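Local coordinates for periplasmic binding protein/LacI transcriptional regulator (Alkaliphilus metalliredigens, PDB 3CTP) that probably represses transcription as a DNA-binding regulator of the LacI family, and binds the sugar beta-D-xylulofuranose in the cleft between the two lobes of its effector-binding domain, at residues K61-M66 with G119-R124; S80-Y85 with A288-I293; P137-E142 with E295-I300; N148-S153 with E304-E309. All blocks are in the same frame, centred on the assembly; numbering follows the deposited sequence. Where two conformers were deposited one is given.

How the contacts relate
The four contacts show how one lobe of a periplasmic-binding-protein-like fold is put together around one largely parallel sheet. Contact 1 joins two strands of that sheet. Contact 2 lays the helix of 80-85 against the helix of 288-293, and contact 3 seats a later part of the second helix on strand 138-141. Contact 4 joins the loop following that helix to the approach of strand 151-154. Contacts 3 and 4 have their centres about 7 Å apart, contacts 1 and 3 about 8 Å. I121 CD1 lies 3.7 Å from I293 CG2, joining contacts 1 and 2. The sugar is reached by R124 of contact 1 and E142 of contact 3.

Contact 1: residues K61-M66 with G119-R124; sequences KTIGLM and GIIASR. With XLF (beta-D-xylulofuranose), chain C.
I63 and I121 touch at the start of two parallel strands whose directions differ by 14°. I63 CG2 lies 3.9 Å from I121 CD1, and the two isoleucines cross obliquely. G64 opens the regular ladder of backbone bonds. Its N donates to G119 O at 2.9 Å, while its O receives I121 N at 2.8 Å and also meets the CA-H of I120. L65 returns to the face of I63 and I121: with CG anti to the backbone N (chi1 169°), it presses CD1 against I121 CG2 at 3.6 Å. M66 continues the ladder through its N, 2.9 Å from I121 O. Its side chain takes the other face, where a bend at chi3 (-53°) brings CE to 3.9 Å from I120 CG2. Just past the end of strand 119-123, R124 reaches into the pocket. R124 NH2 donates to sugar O4 at 2.9 Å, with O4 in the guanidinium plane, and more weakly to O5. D100 and D213 form salt bridges with R124 NH1. This is the parallel part of the doubly wound sheet of a periplasmic-binding-protein-like lobe, with strand 62-67 between strands 92-97 and 119-123. Helices 73-88 and 286-302 cover the face of L65 and I121 through I82, A79, I293 and L297, whereas Y131 packs on M66 from the opposite face.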
loop_
_atom_site.group_PDB
_atom_site.type_symbol
_atom_site.label_atom_id
_atom_site.label_comp_id
_atom_site.label_asym_id
_atom_site.label_seq_id
_atom_site.Cartn_x
_atom_site.Cartn_y
_atom_site.Cartn_z
ATOM N N LYS A 61 21.834 -8.506 -12.648
ATOM C CA LYS A 61 20.584 -9.202 -12.838
ATOM C C LYS A 61 19.513 -8.498 -12.044
ATOM O O LYS A 61 18.663 -9.145 -11.459
ATOM C CB LYS A 61 20.692 -10.673 -12.419
ATOM C CG LYS A 61 21.727 -11.432 -13.234
ATOM C CD LYS A 61 21.285 -11.511 -14.690
ATOM C CE LYS A 61 20.224 -12.595 -14.905
ATOM N NZ LYS A 61 20.160 -12.963 -16.353
ATOM N N THR A 62 19.525 -7.162 -12.071
ATOM C CA THR A 62 18.491 -6.394 -11.385
ATOM C C THR A 62 17.796 -5.451 -12.361
ATOM O O THR A 62 18.454 -4.863 -13.245
ATOM C CB THR A 62 19.058 -5.624 -10.197
ATOM O OG1 THR A 62 19.638 -6.572 -9.279
ATOM C CG2 THR A 62 17.956 -4.851 -9.455
ATOM N N ILE A 63 16.479 -5.359 -12.213
ATOM C CA ILE A 63 15.644 -4.451 -13.004
ATOM C C ILE A 63 15.120 -3.366 -12.068
ATOM O O ILE A 63 14.787 -3.646 -10.910
ATOM C CB ILE A 63 14.457 -5.218 -13.584
ATOM C CG1 ILE A 63 14.981 -6.098 -14.708
ATOM C CG2 ILE A 63 13.364 -4.251 -14.070
ATOM C CD1 ILE A 63 14.065 -7.287 -15.070
ATOM N N GLY A 64 15.077 -2.127 -12.535
ATOM C CA GLY A 64 14.515 -1.053 -11.709
ATOM C C GLY A 64 13.068 -0.858 -12.087
ATOM O O GLY A 64 12.756 -0.719 -13.276
ATOM N N LEU A 65 12.181 -0.895 -11.112
ATOM C CA LEU A 65 10.760 -0.652 -11.356
ATOM C C LEU A 65 10.384 0.685 -10.744
ATOM O O LEU A 65 10.447 0.840 -9.520
ATOM C CB LEU A 65 9.905 -1.741 -10.703
ATOM C CG LEU A 65 8.382 -1.512 -10.640
ATOM C CD1 LEU A 65 7.795 -1.319 -12.061
ATOM C CD2 LEU A 65 7.663 -2.662 -9.963
ATOM N N MET A 66 10.004 1.648 -11.578
ATOM C CA MET A 66 9.523 2.902 -11.062
ATOM C C MET A 66 8.037 2.799 -10.822
ATOM O O MET A 66 7.276 2.399 -11.740
ATOM C CB MET A 66 9.940 4.061 -11.994
ATOM C CG MET A 66 11.514 4.379 -11.768
ATOM S SD MET A 66 12.146 5.733 -12.570
ATOM C CE MET A 66 11.623 5.334 -14.220
ATOM N N GLY A 119 17.665 -3.310 -16.827
ATOM C CA GLY A 119 16.522 -2.733 -17.536
ATOM C C GLY A 119 15.685 -1.916 -16.563
ATOM O O GLY A 119 15.862 -2.024 -15.362
ATOM N N ILE A 120 14.804 -1.083 -17.111
ATOM C CA ILE A 120 13.958 -0.205 -16.309
ATOM C C ILE A 120 12.516 -0.324 -16.788
ATOM O O ILE A 120 12.258 -0.379 -18.008
ATOM C CB ILE A 120 14.414 1.257 -16.481
ATOM C CG1 ILE A 120 15.822 1.415 -15.876
ATOM C CG2 ILE A 120 13.406 2.241 -15.845
ATOM C CD1 ILE A 120 16.423 2.850 -16.093
ATOM N N ILE A 121 11.589 -0.388 -15.836
ATOM C CA ILE A 121 10.149 -0.344 -16.119
ATOM C C ILE A 121 9.680 1.009 -15.616
ATOM O O ILE A 121 9.726 1.268 -14.424
ATOM C CB ILE A 121 9.386 -1.475 -15.371
ATOM C CG1 ILE A 121 9.907 -2.837 -15.828
ATOM C CG2 ILE A 121 7.855 -1.338 -15.615
ATOM C CD1 ILE A 121 9.565 -3.999 -14.817
ATOM N N ALA A 122 9.155 1.836 -16.526
ATOM C CA ALA A 122 8.802 3.231 -16.244
ATOM C C ALA A 122 7.285 3.437 -16.197
ATOM O O ALA A 122 6.611 3.479 -17.240
ATOM C CB ALA A 122 9.426 4.126 -17.327
ATOM N N SER A 123 6.743 3.583 -14.988
ATOM C CA SER A 123 5.289 3.647 -14.817
ATOM C C SER A 123 4.782 5.085 -14.832
ATOM O O SER A 123 5.334 5.971 -14.145
ATOM C CB SER A 123 4.818 2.920 -13.524
ATOM O OG SER A 123 5.261 1.580 -13.524
ATOM N N ARG A 124 3.723 5.321 -15.607
ATOM C CA ARG A 124 3.066 6.612 -15.571
ATOM C C ARG A 124 4.097 7.748 -15.721
ATOM O O ARG A 124 4.050 8.788 -15.028
ATOM C CB ARG A 124 2.210 6.744 -14.295
ATOM C CG ARG A 124 0.991 7.607 -14.493
ATOM C CD ARG A 124 -0.142 7.160 -13.573
ATOM N NE ARG A 124 0.136 7.490 -12.166
ATOM C CZ ARG A 124 -0.648 7.086 -11.165
ATOM N NH1 ARG A 124 -0.375 7.439 -9.912
ATOM N NH2 ARG A 124 -1.736 6.347 -11.437
HETATM O O4 XLF C . -3.050 5.683 -13.926
HETATM C C4 XLF C . -4.176 4.902 -13.519
HETATM C C5 XLF C . -4.861 5.648 -12.383
HETATM O O5 XLF C . -4.581 4.901 -11.194
HETATM C C3 XLF C . -3.727 3.590 -12.896
HETATM O O3 XLF C . -4.001 2.475 -13.755
HETATM C C2 XLF C . -4.563 3.549 -11.647
HETATM O O2 XLF C . -5.912 3.134 -11.943
HETATM C C1 XLF C . -3.958 2.679 -10.564
HETATM O O1 XLF C . -4.747 2.793 -9.370
#

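Contact 2: residues S80-Y85 with A288-I293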
loop_
_atom_site.group_PDB
_atom_site.type_symbol
_atom_site.label_atom_id
_atom_site.label_comp_id
_atom_site.label_asym_id
_atom_site.label_seq_id
_atom_site.Cartn_x
_atom_site.Cartn_y
_atom_site.Cartn_z
ATOM N N SER A 80 4.393 -6.520 -6.620
ATOM C CA SER A 80 4.575 -7.898 -6.129
ATOM C C SER A 80 4.576 -8.901 -7.277
ATOM O O SER A 80 5.359 -9.852 -7.280
ATOM C CB SER A 80 3.465 -8.273 -5.139
ATOM O OG SER A 80 3.573 -7.485 -3.938
ATOM N N VAL A 81 3.668 -8.724 -8.231
ATOM C CA VAL A 81 3.540 -9.711 -9.307
ATOM C C VAL A 81 4.654 -9.532 -10.341
ATOM O O VAL A 81 5.202 -10.499 -10.857
ATOM C CB VAL A 81 2.139 -9.668 -9.929
ATOM C CG1 VAL A 81 2.027 -10.698 -11.038
ATOM C CG2 VAL A 81 1.077 -9.918 -8.838
ATOM N N ILE A 82 5.024 -8.282 -10.659
ATOM C CA ILE A 82 6.186 -8.089 -11.520
ATOM C C ILE A 82 7.417 -8.766 -10.905
ATOM O O ILE A 82 8.215 -9.377 -11.610
ATOM C CB ILE A 82 6.450 -6.597 -11.732
ATOM C CG1 ILE A 82 5.316 -5.995 -12.583
ATOM C CG2 ILE A 82 7.763 -6.390 -12.447
ATOM C CD1 ILE A 82 5.358 -4.468 -12.737
ATOM N N GLU A 83 7.576 -8.660 -9.581
ATOM C CA GLU A 83 8.737 -9.288 -8.950
ATOM C C GLU A 83 8.734 -10.800 -9.191
ATOM O O GLU A 83 9.778 -11.395 -9.474
ATOM C CB GLU A 83 8.813 -8.969 -7.451
ATOM C CG GLU A 83 9.999 -9.695 -6.794
ATOM C CD GLU A 83 10.827 -8.821 -5.883
ATOM O OE1 GLU A 83 10.558 -7.601 -5.777
ATOM O OE2 GLU A 83 11.786 -9.367 -5.290
ATOM N N GLU A 84 7.565 -11.414 -9.125
ATOM C CA GLU A 84 7.459 -12.868 -9.372
ATOM C C GLU A 84 7.884 -13.225 -10.785
ATOM O O GLU A 84 8.655 -14.186 -11.005
ATOM C CB GLU A 84 6.018 -13.343 -9.168
ATOM C CG GLU A 84 5.545 -13.267 -7.730
ATOM C CD GLU A 84 6.079 -14.402 -6.841
ATOM O OE1 GLU A 84 6.801 -15.316 -7.327
ATOM O OE2 GLU A 84 5.727 -14.382 -5.647
ATOM N N TYR A 85 7.338 -12.503 -11.765
ATOM C CA TYR A 85 7.708 -12.779 -13.137
ATOM C C TYR A 85 9.171 -12.480 -13.424
ATOM O O TYR A 85 9.807 -13.191 -14.220
ATOM C CB TYR A 85 6.776 -12.083 -14.133
ATOM C CG TYR A 85 5.420 -12.739 -14.220
ATOM C CD1 TYR A 85 4.342 -12.220 -13.555
ATOM C CD2 TYR A 85 5.235 -13.913 -14.961
ATOM C CE1 TYR A 85 3.087 -12.819 -13.624
ATOM C CE2 TYR A 85 3.966 -14.524 -15.034
ATOM C CZ TYR A 85 2.910 -13.968 -14.349
ATOM O OH TYR A 85 1.648 -14.538 -14.389
ATOM N N ALA A 288 -1.525 -10.656 -16.252
ATOM C CA ALA A 288 -1.180 -10.493 -17.672
ATOM C C ALA A 288 -0.298 -9.262 -17.904
ATOM O O ALA A 288 0.622 -9.291 -18.740
ATOM C CB ALA A 288 -2.445 -10.396 -18.536
ATOM N N LEU A 289 -0.587 -8.162 -17.211
ATOM C CA LEU A 289 0.239 -6.958 -17.374
ATOM C C LEU A 289 1.671 -7.242 -16.945
ATOM O O LEU A 289 2.620 -6.884 -17.645
ATOM C CB LEU A 289 -0.302 -5.816 -16.513
ATOM C CG LEU A 289 -1.624 -5.232 -17.004
ATOM C CD1 LEU A 289 -2.258 -4.405 -15.874
ATOM C CD2 LEU A 289 -1.399 -4.351 -18.254
ATOM N N ALA A 290 1.828 -7.874 -15.775
ATOM C CA ALA A 290 3.167 -8.125 -15.243
ATOM C C ALA A 290 3.929 -9.092 -16.125
ATOM O O ALA A 290 5.113 -8.905 -16.408
ATOM C CB ALA A 290 3.043 -8.684 -13.798
ATOM N N TYR A 291 3.262 -10.168 -16.540
ATOM C CA TYR A 291 3.871 -11.118 -17.449
ATOM C C TYR A 291 4.384 -10.419 -18.702
ATOM O O TYR A 291 5.533 -10.633 -19.144
ATOM C CB TYR A 291 2.850 -12.211 -17.840
ATOM C CG TYR A 291 3.307 -13.092 -18.987
ATOM C CD1 TYR A 291 4.128 -14.168 -18.760
ATOM C CD2 TYR A 291 2.913 -12.824 -20.292
ATOM C CE1 TYR A 291 4.572 -14.969 -19.814
ATOM C CE2 TYR A 291 3.335 -13.635 -21.354
ATOM C CZ TYR A 291 4.160 -14.700 -21.092
ATOM O OH TYR A 291 4.579 -15.512 -22.129
ATOM N N THR A 292 3.536 -9.581 -19.276
ATOM C CA THR A 292 3.835 -8.934 -20.551
ATOM C C THR A 292 4.993 -7.951 -20.405
ATOM O O THR A 292 5.889 -7.908 -21.225
ATOM C CB THR A 292 2.564 -8.254 -21.075
ATOM O OG1 THR A 292 1.596 -9.288 -21.315
ATOM C CG2 THR A 292 2.824 -7.477 -22.386
ATOM N N ILE A 293 4.960 -7.156 -19.332
ATOM C CA ILE A 293 6.002 -6.169 -19.116
ATOM C C ILE A 293 7.354 -6.878 -19.025
ATOM O O ILE A 293 8.345 -6.459 -19.649
ATOM C CB ILE A 293 5.708 -5.414 -17.805
ATOM C CG1 ILE A 293 4.507 -4.473 -17.977
ATOM C CG2 ILE A 293 6.942 -4.703 -17.278
ATOM C CD1 ILE A 293 3.956 -3.890 -16.648
#
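Y85 and Y291 meet almost at a right angle, with the edge of the second ring turned toward the face of the first. Their planes stand at 76°, and Y291 CD1 comes within 3.7 Å of Y85 CE2. With Y85 CG anti to its carbonyl carbon (chi1 -74°), the ring lies over the backbone of Y291, whose CA sits 3.8 Å above the Y85 ring plane, over its centre. Y291 CB makes a CH-pi contact over the face of the Y85 ring, 4.0 Å from its centroid. The Y85 hydroxyl is hydrogen-bonded to E287. An alanine in place of Y85 would probably leave the Y291 ring edge without the face it meets and E287 without this hydroxyl partner. Helices 73-88 and 286-302 pack here on one face of the lobe's sheet, in the binding-protein lobe where the chain returns after passing through the other lobe. A290 permits the close approach. Its CB meets V81 CG1 at 3.6 Å, that branch being anti to the V81 N, and I82 CG1 at 3.7 Å. Deeper toward the sheet, I82 CD1 meets I293 CD1 at 4.2 Å. T292 OG1 folds back onto its own helix, donating to A288 O at 2.8 Å from the opposite face of that carbonyl plane to T292 N.

Contact 3: residues P137-E142 with E295-I300; sequences PVVAFE and ELLIKI. With XLF (beta-D-xylulofuranose), chain C.
V139 and L297 face each other where strand 138-141 runs nearly antiparallel to the helical segment 295-300, the axes 158° apart in direction and 8.2 Å apart at their closest. This is the helix-on-sheet layer of a periplasmic-binding-protein-like lobe, with one side of the helix turned to the sheet. The grip is apolar. V139 holds its two methyls against one turn: CG1 lies 3.9 Å from L297 CA, while CG2, in the crowded position between N and carbonyl carbon, reaches L297 CB at 4.1 Å. L297 CD1 extends back to the residue just before the strand, 4.0 Å from P137 CB. One helical turn further on, I300 and P137 slide past each other in opposite directions. There I300 CG2 lies close upon P137 CB, at 3.5 Å. I121 touches both V139 and L297, so the neighbouring strand shares the same apolar layer. The other end of 137-142 serves the sugar. F141 lies against F74 and F75 of helix 73-88, and its ring carries E142 CG over the centre of one face. Beyond CG the E142 chain is extended (chi2 -174°), and its carboxylate takes two adjacent hydroxyls of the sugar, one per oxygen: O3 donates to E142 OE1 at 2.5 Å and O4 to E142 OE2 at 2.7 Å.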
loop_
_atom_site.group_PDB
_atom_site.type_symbol
_atom_site.label_atom_id
_atom_site.label_comp_id
_atom_site.label_asym_id
_atom_site.label_seq_id
_atom_site.Cartn_x
_atom_site.Cartn_y
_atom_site.Cartn_z
ATOM N N PRO A 137 17.785 -0.781 -21.535
ATOM C CA PRO A 137 16.440 -1.153 -21.997
ATOM C C PRO A 137 15.350 -0.599 -21.089
ATOM O O PRO A 137 15.479 -0.659 -19.854
ATOM C CB PRO A 137 16.447 -2.687 -21.900
ATOM C CG PRO A 137 17.940 -3.040 -22.135
ATOM C CD PRO A 137 18.700 -1.940 -21.439
ATOM N N VAL A 138 14.283 -0.094 -21.698
ATOM C CA VAL A 138 13.155 0.474 -20.956
ATOM C C VAL A 138 11.861 -0.015 -21.594
ATOM O O VAL A 138 11.760 -0.076 -22.834
ATOM C CB VAL A 138 13.121 2.040 -21.059
ATOM C CG1 VAL A 138 11.841 2.599 -20.411
ATOM C CG2 VAL A 138 14.352 2.654 -20.417
ATOM N N VAL A 139 10.880 -0.382 -20.766
ATOM C CA VAL A 139 9.490 -0.504 -21.211
ATOM C C VAL A 139 8.631 0.388 -20.314
ATOM O O VAL A 139 9.034 0.703 -19.186
ATOM C CB VAL A 139 8.945 -1.930 -21.196
ATOM C CG1 VAL A 139 9.771 -2.800 -22.146
ATOM C CG2 VAL A 139 8.952 -2.538 -19.773
ATOM N N ALA A 140 7.482 0.831 -20.827
ATOM C CA ALA A 140 6.666 1.822 -20.093
ATOM C C ALA A 140 5.327 1.228 -19.748
ATOM O O ALA A 140 4.756 0.490 -20.549
ATOM C CB ALA A 140 6.428 3.053 -20.963
ATOM N N PHE A 141 4.836 1.527 -18.545
ATOM C CA PHE A 141 3.430 1.232 -18.190
ATOM C C PHE A 141 2.553 2.502 -18.327
ATOM O O PHE A 141 2.866 3.538 -17.714
ATOM C CB PHE A 141 3.355 0.628 -16.765
ATOM C CG PHE A 141 1.938 0.375 -16.273
ATOM C CD1 PHE A 141 1.127 -0.567 -16.897
ATOM C CD2 PHE A 141 1.432 1.079 -15.188
ATOM C CE1 PHE A 141 -0.187 -0.796 -16.422
ATOM C CE2 PHE A 141 0.123 0.857 -14.718
ATOM C CZ PHE A 141 -0.669 -0.072 -15.337
ATOM N N GLU A 142 1.516 2.421 -19.176
ATOM C CA GLU A 142 0.523 3.493 -19.417
ATOM C C GLU A 142 0.941 4.671 -20.258
ATOM O O GLU A 142 0.348 4.922 -21.319
ATOM C CB GLU A 142 -0.101 3.998 -18.117
ATOM C CG GLU A 142 -0.974 2.897 -17.516
ATOM C CD GLU A 142 -1.771 3.344 -16.295
ATOM O OE1 GLU A 142 -2.673 2.571 -15.879
ATOM O OE2 GLU A 142 -1.499 4.446 -15.761
ATOM N N GLU A 295 8.151 -10.044 -20.042
ATOM C CA GLU A 295 8.480 -10.721 -21.293
ATOM C C GLU A 295 9.096 -9.758 -22.274
ATOM O O GLU A 295 10.102 -10.074 -22.904
ATOM C CB GLU A 295 7.229 -11.311 -21.943
ATOM C CG GLU A 295 6.765 -12.638 -21.370
ATOM C CD GLU A 295 7.813 -13.733 -21.440
ATOM O OE1 GLU A 295 8.290 -14.075 -22.557
ATOM O OE2 GLU A 295 8.138 -14.254 -20.377
ATOM N N LEU A 296 8.498 -8.579 -22.415
ATOM C CA LEU A 296 8.972 -7.623 -23.423
ATOM C C LEU A 296 10.293 -6.991 -22.981
ATOM O O LEU A 296 11.210 -6.806 -23.793
ATOM C CB LEU A 296 7.924 -6.544 -23.666
ATOM C CG LEU A 296 6.632 -7.072 -24.270
ATOM C CD1 LEU A 296 5.562 -5.978 -24.314
ATOM C CD2 LEU A 296 6.907 -7.601 -25.706
ATOM N N LEU A 297 10.411 -6.640 -21.704
ATOM C CA LEU A 297 11.685 -6.060 -21.264
ATOM C C LEU A 297 12.830 -7.049 -21.500
ATOM O O LEU A 297 13.927 -6.666 -21.943
ATOM C CB LEU A 297 11.602 -5.649 -19.768
ATOM C CG LEU A 297 12.860 -4.962 -19.229
ATOM C CD1 LEU A 297 13.117 -3.664 -19.979
ATOM C CD2 LEU A 297 12.697 -4.715 -17.713
ATOM N N ILE A 298 12.591 -8.328 -21.238
ATOM C CA ILE A 298 13.648 -9.317 -21.437
ATOM C C ILE A 298 14.012 -9.443 -22.934
ATOM O O ILE A 298 15.178 -9.636 -23.295
ATOM C CB ILE A 298 13.235 -10.677 -20.878
ATOM C CG1 ILE A 298 13.243 -10.682 -19.353
ATOM C CG2 ILE A 298 14.118 -11.800 -21.454
ATOM C CD1 ILE A 298 14.513 -10.229 -18.767
ATOM N N LYS A 299 13.023 -9.309 -23.812
ATOM C CA LYS A 299 13.360 -9.273 -25.259
ATOM C C LYS A 299 14.303 -8.131 -25.587
ATOM O O LYS A 299 15.291 -8.310 -26.335
ATOM C CB LYS A 299 12.095 -9.138 -26.130
ATOM C CG LYS A 299 11.271 -10.375 -26.181
ATOM C CD LYS A 299 10.135 -10.188 -27.195
ATOM C CE LYS A 299 9.015 -11.147 -26.911
ATOM N NZ LYS A 299 9.443 -12.523 -27.204
ATOM N N ILE A 300 14.013 -6.948 -25.057
ATOM C CA ILE A 300 14.859 -5.799 -25.324
ATOM C C ILE A 300 16.243 -6.054 -24.710
ATOM O O ILE A 300 17.264 -5.817 -25.353
ATOM C CB ILE A 300 14.284 -4.462 -24.796
ATOM C CG1 ILE A 300 12.871 -4.176 -25.337
ATOM C CG2 ILE A 300 15.216 -3.290 -25.144
ATOM C CD1 ILE A 300 12.825 -4.031 -26.834
HETATM O O4 XLF C . -3.050 5.683 -13.926
HETATM C C4 XLF C . -4.176 4.902 -13.519
HETATM C C5 XLF C . -4.861 5.648 -12.383
HETATM O O5 XLF C . -4.581 4.901 -11.194
HETATM C C3 XLF C . -3.727 3.590 -12.896
HETATM O O3 XLF C . -4.001 2.475 -13.755
HETATM C C2 XLF C . -4.563 3.549 -11.647
HETATM O O2 XLF C . -5.912 3.134 -11.943
HETATM C C1 XLF C . -3.958 2.679 -10.564
HETATM O O1 XLF C . -4.747 2.793 -9.370
#

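Contact 4: residues N148-S153 with E304-E309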
loop_
_atom_site.group_PDB
_atom_site.type_symbol
_atom_site.label_atom_id
_atom_site.label_comp_id
_atom_site.label_asym_id
_atom_site.label_seq_id
_atom_site.Cartn_x
_atom_site.Cartn_y
_atom_site.Cartn_z
ATOM N N ASN A 148 10.254 4.908 -29.545
ATOM C CA ASN A 148 11.017 3.672 -29.589
ATOM C C ASN A 148 10.995 2.890 -28.282
ATOM O O ASN A 148 11.795 1.992 -28.093
ATOM C CB ASN A 148 12.453 3.897 -30.087
ATOM C CG ASN A 148 13.290 4.677 -29.118
ATOM O OD1 ASN A 148 12.770 5.345 -28.225
ATOM N ND2 ASN A 148 14.610 4.619 -29.300
ATOM N N ILE A 149 10.016 3.194 -27.417
ATOM C CA ILE A 149 9.820 2.456 -26.150
ATOM C C ILE A 149 8.414 1.862 -26.140
ATOM O O ILE A 149 7.434 2.574 -26.364
ATOM C CB ILE A 149 10.008 3.404 -24.943
ATOM C CG1 ILE A 149 11.484 3.837 -24.868
ATOM C CG2 ILE A 149 9.541 2.739 -23.627
ATOM C CD1 ILE A 149 11.719 4.968 -23.855
ATOM N N ILE A 150 8.327 0.547 -25.909
ATOM C CA ILE A 150 7.046 -0.150 -25.875
ATOM C C ILE A 150 6.233 0.303 -24.683
ATOM O O ILE A 150 6.771 0.422 -23.588
ATOM C CB ILE A 150 7.275 -1.648 -25.697
ATOM C CG1 ILE A 150 7.937 -2.222 -26.965
ATOM C CG2 ILE A 150 5.920 -2.386 -25.431
ATOM C CD1 ILE A 150 8.441 -3.678 -26.779
ATOM N N THR A 151 4.944 0.514 -24.884
ATOM C CA THR A 151 4.032 0.915 -23.794
ATOM C C THR A 151 2.999 -0.201 -23.584
ATOM O O THR A 151 2.325 -0.643 -24.547
ATOM C CB THR A 151 3.283 2.216 -24.178
ATOM O OG1 THR A 151 4.223 3.214 -24.607
ATOM C CG2 THR A 151 2.475 2.746 -23.005
ATOM N N ILE A 152 2.865 -0.665 -22.335
ATOM C CA ILE A 152 1.918 -1.707 -21.971
ATOM C C ILE A 152 0.841 -1.036 -21.108
ATOM O O ILE A 152 1.154 -0.235 -20.225
ATOM C CB ILE A 152 2.623 -2.811 -21.110
ATOM C CG1 ILE A 152 3.797 -3.478 -21.859
ATOM C CG2 ILE A 152 1.628 -3.893 -20.676
ATOM C CD1 ILE A 152 5.210 -2.758 -21.675
ATOM N N SER A 153 -0.413 -1.376 -21.331
ATOM C CA SER A 153 -1.477 -0.770 -20.552
ATOM C C SER A 153 -2.678 -1.671 -20.509
ATOM O O SER A 153 -2.733 -2.627 -21.275
ATOM C CB SER A 153 -1.842 0.552 -21.208
ATOM O OG SER A 153 -2.796 1.250 -20.425
ATOM N N GLU A 304 16.341 -9.282 -28.782
ATOM C CA GLU A 304 15.472 -10.075 -29.624
ATOM C C GLU A 304 14.529 -9.166 -30.396
ATOM O O GLU A 304 14.249 -8.030 -29.980
ATOM C CB GLU A 304 14.707 -11.092 -28.779
ATOM C CG GLU A 304 15.645 -12.079 -28.100
ATOM C CD GLU A 304 14.982 -12.936 -27.046
ATOM O OE1 GLU A 304 13.734 -12.946 -26.961
ATOM O OE2 GLU A 304 15.727 -13.621 -26.303
ATOM N N GLY A 305 14.056 -9.654 -31.533
ATOM C CA GLY A 305 13.203 -8.835 -32.359
ATOM C C GLY A 305 11.826 -8.709 -31.771
ATOM O O GLY A 305 11.214 -9.692 -31.342
ATOM N N VAL A 306 11.322 -7.481 -31.782
ATOM C CA VAL A 306 9.958 -7.215 -31.349
ATOM C C VAL A 306 9.519 -5.897 -31.951
ATOM O O VAL A 306 10.286 -4.944 -31.949
ATOM C CB VAL A 306 9.820 -7.203 -29.804
ATOM C CG1 VAL A 306 10.793 -6.283 -29.189
ATOM C CG2 VAL A 306 8.409 -6.835 -29.364
ATOM N N LEU A 307 8.299 -5.845 -32.477
ATOM C CA LEU A 307 7.764 -4.593 -33.011
ATOM C C LEU A 307 7.465 -3.669 -31.840
ATOM O O LEU A 307 6.790 -4.075 -30.888
ATOM C CB LEU A 307 6.474 -4.873 -33.800
ATOM C CG LEU A 307 5.767 -3.636 -34.359
ATOM C CD1 LEU A 307 6.657 -2.877 -35.297
ATOM C CD2 LEU A 307 4.451 -3.997 -35.054
ATOM N N ILE A 308 7.960 -2.431 -31.898
ATOM C CA ILE A 308 7.695 -1.480 -30.814
ATOM C C ILE A 308 6.334 -0.853 -31.017
ATOM O O ILE A 308 6.188 0.060 -31.833
ATOM C CB ILE A 308 8.810 -0.414 -30.777
ATOM C CG1 ILE A 308 10.163 -1.086 -30.664
ATOM C CG2 ILE A 308 8.575 0.562 -29.642
ATOM C CD1 ILE A 308 10.286 -1.932 -29.497
ATOM N N GLU A 309 5.316 -1.368 -30.318
ATOM C CA GLU A 309 3.933 -0.952 -30.501
ATOM C C GLU A 309 3.224 -1.090 -29.158
ATOM O O GLU A 309 3.806 -1.654 -28.223
ATOM C CB GLU A 309 3.239 -1.890 -31.508
ATOM C CG GLU A 309 3.238 -3.365 -31.087
ATOM C CD GLU A 309 2.576 -4.301 -32.103
ATOM O OE1 GLU A 309 1.630 -3.869 -32.791
ATOM O OE2 GLU A 309 3.005 -5.471 -32.183
#
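Two residues beyond I150, which packs on V306 and I308, a probable hydrogen bond from I152 N to A140 O ties strand 151-154 to strand 138-141. The loop 304-309 is the connection from helix 286-302 to strand 311-318. That strand lies parallel to strand 151-154 in the sheet of the binding-protein-like lobe, with backbone hydrogen bonds between T151 and Y311. The two touching parts run 69° apart in direction, and apolar side chains do the joining. I150 has CG1 beside its backbone N and CG2 anti to it, which sends its two branches to different parts of the loop. At the heart of the contact, I150 CG1 meets I308 CD1 at 3.5 Å, tighter than usual van der Waals contact, the two side chains crossing at about a right angle. The I308 torsion (chi2 -58°) turns CD1 to this spot. From the end of its longer branch, I150 CD1 approaches V306 CG2 tip to tip at 4.1 Å. The shorter branch, I150 CG2, rests 3.6 Å from E309 O. An alanine in place of I150 would probably open a gap beneath the loop, leaving I308 CD1 and V306 CG2 without their mates here. L296 of the helix also touches I150, so helix, strand and loop share one apolar cluster. I308 CG2 lies against the peptide joining N148 to I149, 3.6 Å from N148 C and 3.7 Å from I149 N.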